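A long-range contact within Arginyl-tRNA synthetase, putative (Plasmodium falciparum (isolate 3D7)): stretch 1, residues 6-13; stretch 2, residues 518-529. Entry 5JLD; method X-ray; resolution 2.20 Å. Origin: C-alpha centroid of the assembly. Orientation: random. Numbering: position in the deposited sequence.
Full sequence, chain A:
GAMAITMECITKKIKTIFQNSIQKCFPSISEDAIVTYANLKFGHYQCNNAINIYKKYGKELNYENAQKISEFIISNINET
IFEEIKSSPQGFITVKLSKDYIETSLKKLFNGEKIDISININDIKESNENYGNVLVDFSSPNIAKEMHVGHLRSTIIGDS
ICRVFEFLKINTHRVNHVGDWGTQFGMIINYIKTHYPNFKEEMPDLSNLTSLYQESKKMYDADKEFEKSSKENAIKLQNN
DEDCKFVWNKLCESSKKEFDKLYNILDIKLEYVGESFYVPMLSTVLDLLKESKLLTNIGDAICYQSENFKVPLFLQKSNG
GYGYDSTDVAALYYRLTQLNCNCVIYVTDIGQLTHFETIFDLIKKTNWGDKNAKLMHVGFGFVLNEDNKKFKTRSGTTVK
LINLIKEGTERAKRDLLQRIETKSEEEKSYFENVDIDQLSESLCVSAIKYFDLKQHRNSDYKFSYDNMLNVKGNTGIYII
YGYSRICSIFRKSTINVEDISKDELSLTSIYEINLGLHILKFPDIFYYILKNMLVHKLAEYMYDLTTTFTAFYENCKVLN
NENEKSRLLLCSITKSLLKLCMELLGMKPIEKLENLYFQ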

# COMPACT_ATOMS: atom_id res chain seq x y z
N THR A 6 5.03 3.49 21.92
CA THR A 6 5.14 3.10 20.53
C THR A 6 6.52 2.55 20.17
O THR A 6 7.54 2.99 20.70
N MET A 7 6.52 1.59 19.25
CA MET A 7 7.72 0.90 18.78
C MET A 7 8.76 1.88 18.24
O MET A 7 8.45 2.86 17.56
N GLU A 8 10.01 1.58 18.56
CA GLU A 8 11.15 2.32 18.06
C GLU A 8 11.42 1.90 16.62
O GLU A 8 11.26 0.72 16.27
N CYS A 9 11.86 2.84 15.79
CA CYS A 9 12.28 2.47 14.45
C CYS A 9 13.78 2.14 14.47
O CYS A 9 14.62 3.03 14.50
N ILE A 10 14.10 0.85 14.45
CA ILE A 10 15.47 0.41 14.68
C ILE A 10 16.45 0.83 13.57
O ILE A 10 17.57 1.27 13.86
N THR A 11 16.05 0.71 12.30
CA THR A 11 16.92 1.15 11.21
C THR A 11 17.38 2.61 11.40
O THR A 11 18.53 2.93 11.13
N LYS A 12 16.48 3.48 11.89
CA LYS A 12 16.79 4.90 12.06
C LYS A 12 17.65 5.12 13.28
O LYS A 12 18.54 5.98 13.28
N LYS A 13 17.38 4.34 14.32
CA LYS A 13 18.18 4.35 15.53
C LYS A 13 19.66 4.03 15.23
O LYS A 13 20.60 4.77 15.60
N HIS A 518 12.74 -10.12 14.25
CA HIS A 518 11.85 -9.91 13.14
C HIS A 518 10.64 -9.08 13.57
O HIS A 518 10.25 -8.14 12.89
N ILE A 519 10.08 -9.40 14.74
CA ILE A 519 8.98 -8.62 15.27
C ILE A 519 9.37 -7.15 15.42
O ILE A 519 8.62 -6.26 15.04
N LEU A 520 10.57 -6.88 15.92
CA LEU A 520 10.96 -5.49 16.14
C LEU A 520 11.37 -4.76 14.84
O LEU A 520 11.60 -3.55 14.85
N LYS A 521 11.46 -5.50 13.73
CA LYS A 521 11.74 -4.87 12.43
C LYS A 521 10.51 -4.16 11.82
O LYS A 521 10.65 -3.41 10.86
N PHE A 522 9.33 -4.43 12.37
CA PHE A 522 8.06 -3.97 11.81
C PHE A 522 8.08 -2.47 11.42
O PHE A 522 7.74 -2.14 10.30
N PRO A 523 8.56 -1.57 12.31
CA PRO A 523 8.59 -0.15 11.91
C PRO A 523 9.43 0.16 10.67
O PRO A 523 9.11 1.14 9.97
N ASP A 524 10.47 -0.64 10.41
CA ASP A 524 11.32 -0.43 9.23
C ASP A 524 10.47 -0.53 7.95
O ASP A 524 10.71 0.19 6.97
N ILE A 525 9.51 -1.45 7.97
CA ILE A 525 8.63 -1.67 6.81
C ILE A 525 7.88 -0.38 6.47
O ILE A 525 7.78 0.02 5.30
N PHE A 526 7.36 0.29 7.49
CA PHE A 526 6.59 1.51 7.29
C PHE A 526 7.51 2.65 6.88
O PHE A 526 7.19 3.42 5.97
N TYR A 527 8.67 2.71 7.54
CA TYR A 527 9.70 3.67 7.17
C TYR A 527 9.99 3.61 5.66
O TYR A 527 10.06 4.66 4.99
N TYR A 528 10.14 2.41 5.11
CA TYR A 528 10.44 2.36 3.68
C TYR A 528 9.18 2.53 2.78
O TYR A 528 9.26 3.11 1.69
N ILE A 529 8.03 2.04 3.23
CA ILE A 529 6.80 2.20 2.46
C ILE A 529 6.50 3.69 2.23
O ILE A 529 6.18 4.10 1.11

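The most unusual feature of this contact is an acidic side chain from one stretch that receives the first turn of a helix in the other, with one water bridging Ile10 N to the carboxylate and a second water linking the two stretches nearby. The CA-to-CB bond of Asp524 points sideways to stretch 1, but the end of the side chain comes nearer, with chi1 m (-59°). There Thr11 N donates to Asp524 OD1 at 3.2 Å, almost linearly (170°), and Thr11 OG1 gives a weak hydrogen bond to Asp524 OD2 at 2.8 Å. The amides of Ile10 and Thr11, at the start of the helix, have no carbonyl one turn back in the helix to accept from them, so a carboxylate suits the site; threonine, m here and pointing toward the partner, adds a hydroxyl beside its own amide.

Water 2 accepts from Ile10 N (2.8 Å) and donates to Asp524 OD1 (2.4 Å) and to Leu520 O (3.0 Å). Water 1 donates to Glu8 O (2.6 Å) and Leu520 O (2.8 Å), so the one carbonyl of Leu520 serves both waters.

Apolar packing flanks this polar centre. Met7 points toward stretch 2, and its flexible m, t, p chain carries Met7 CE to 3.6 Å from Ile519 O and 4.1 Å from Leu520 CD2, while SD lies at the edge of the Phe522 ring. Met7 CB rests 3.7 Å from Pro523 CG. The proline ring lies against the backbone of stretch 1, with Pro523 CG 3.3 Å from Glu8 O. Apolar Ile10, m and t, starts sideways but is long enough to bring Ile10 CD1 to 3.6 Å from Leu520 CB.

Farther along, Tyr527 (t) points toward stretch 1, its broad ring meeting Cys9, Thr11 and Lys12 together. Small Cys9, also t, places SG 4.1 Å from Tyr527 CB, obliquely to the ring. The aliphatic part of Lys12 also packs here, with Lys12 CG 3.9 Å from Tyr527 CE1.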

# COMPACT_ATOMS: atom_id res chain seq x y z
CB THR A 6 4.82 4.28 19.61
OG1 THR A 6 5.74 5.35 19.87
CG2 THR A 6 3.40 4.76 19.87
CB MET A 7 7.38 -0.11 17.67
CG MET A 7 6.37 -1.18 18.06
SD MET A 7 6.17 -2.43 16.76
CE MET A 7 7.73 -3.32 16.86
CB GLU A 8 12.38 2.04 18.95
CG GLU A 8 13.38 3.16 19.04
CD GLU A 8 14.47 2.89 20.07
OE1 GLU A 8 14.57 1.76 20.61
OE2 GLU A 8 15.24 3.84 20.35
CB CYS A 9 12.00 3.58 13.42
SG CYS A 9 12.60 3.15 11.74
CB ILE A 10 15.53 -1.12 14.87
CG1 ILE A 10 14.80 -1.50 16.17
CG2 ILE A 10 16.97 -1.62 14.89
CD1 ILE A 10 14.75 -3.00 16.43
CB THR A 11 16.23 1.01 9.83
OG1 THR A 11 16.07 -0.38 9.51
CG2 THR A 11 17.05 1.65 8.74
CB LYS A 12 15.51 5.75 12.20
CG LYS A 12 14.89 6.23 10.89
CD LYS A 12 13.74 7.23 11.17
CE LYS A 12 14.26 8.64 11.40
NZ LYS A 12 14.55 9.32 10.11
CB LYS A 13 17.61 3.34 16.53
CG LYS A 13 18.30 3.35 17.88
CD LYS A 13 17.67 2.36 18.85
CE LYS A 13 18.17 2.64 20.27
NZ LYS A 13 17.48 1.82 21.30
CB HIS A 518 11.41 -11.22 12.53
CG HIS A 518 10.81 -11.04 11.16
ND1 HIS A 518 11.58 -10.72 10.06
CD2 HIS A 518 9.53 -11.08 10.72
CE1 HIS A 518 10.80 -10.60 9.00
NE2 HIS A 518 9.55 -10.81 9.38
CB ILE A 519 8.53 -9.17 16.62
CG1 ILE A 519 7.88 -10.54 16.42
CG2 ILE A 519 7.59 -8.20 17.30
CD1 ILE A 519 7.70 -11.32 17.73
CB LEU A 520 12.11 -5.41 17.16
CG LEU A 520 11.74 -5.87 18.56
CD1 LEU A 520 13.00 -6.03 19.40
CD2 LEU A 520 10.73 -4.91 19.22
CB LYS A 521 12.26 -5.89 11.43
CG LYS A 521 13.67 -6.42 11.70
CD LYS A 521 14.12 -7.29 10.53
CE LYS A 521 15.53 -7.82 10.74
NZ LYS A 521 15.91 -8.67 9.57
CB PHE A 522 6.92 -4.28 12.81
CG PHE A 522 5.53 -4.20 12.23
CD1 PHE A 522 5.23 -4.79 11.02
CD2 PHE A 522 4.51 -3.54 12.92
CE1 PHE A 522 3.94 -4.73 10.49
CE2 PHE A 522 3.22 -3.47 12.40
CZ PHE A 522 2.94 -4.07 11.18
CB PRO A 523 9.17 0.54 13.15
CG PRO A 523 8.79 -0.37 14.29
CD PRO A 523 8.98 -1.74 13.72
CB ASP A 524 12.46 -1.46 9.17
CG ASP A 524 13.38 -1.43 10.40
OD1 ASP A 524 13.28 -0.55 11.28
OD2 ASP A 524 14.24 -2.31 10.48
CB ILE A 525 7.62 -2.80 7.07
CG1 ILE A 525 8.35 -4.11 7.43
CG2 ILE A 525 6.72 -3.00 5.85
CD1 ILE A 525 9.24 -4.62 6.31
CB PHE A 526 5.80 1.84 8.55
CG PHE A 526 4.75 0.83 8.85
CD1 PHE A 526 3.49 0.93 8.27
CD2 PHE A 526 5.04 -0.26 9.65
CE1 PHE A 526 2.52 -0.03 8.53
CE2 PHE A 526 4.07 -1.23 9.91
CZ PHE A 526 2.81 -1.12 9.35
CB TYR A 527 10.97 3.41 7.98
CG TYR A 527 12.19 4.15 7.50
CD1 TYR A 527 12.33 5.52 7.71
CD2 TYR A 527 13.22 3.48 6.84
CE1 TYR A 527 13.47 6.21 7.28
CE2 TYR A 527 14.37 4.15 6.42
CZ TYR A 527 14.48 5.51 6.64
OH TYR A 527 15.60 6.18 6.21
CB TYR A 528 11.18 1.08 3.36
CG TYR A 528 12.66 1.18 3.71
CD1 TYR A 528 13.49 2.08 3.05
CD2 TYR A 528 13.21 0.38 4.72
CE1 TYR A 528 14.85 2.17 3.37
CE2 TYR A 528 14.57 0.47 5.04
CZ TYR A 528 15.38 1.36 4.36
OH TYR A 528 16.72 1.47 4.67
CB ILE A 529 5.60 1.54 3.16
CG1 ILE A 529 5.61 0.04 2.86
CG2 ILE A 529 4.30 2.12 2.65
CD1 ILE A 529 4.41 -0.70 3.42
O HOH W 1 10.96 -1.80 16.93
O HOH W 2 12.38 -1.07 13.45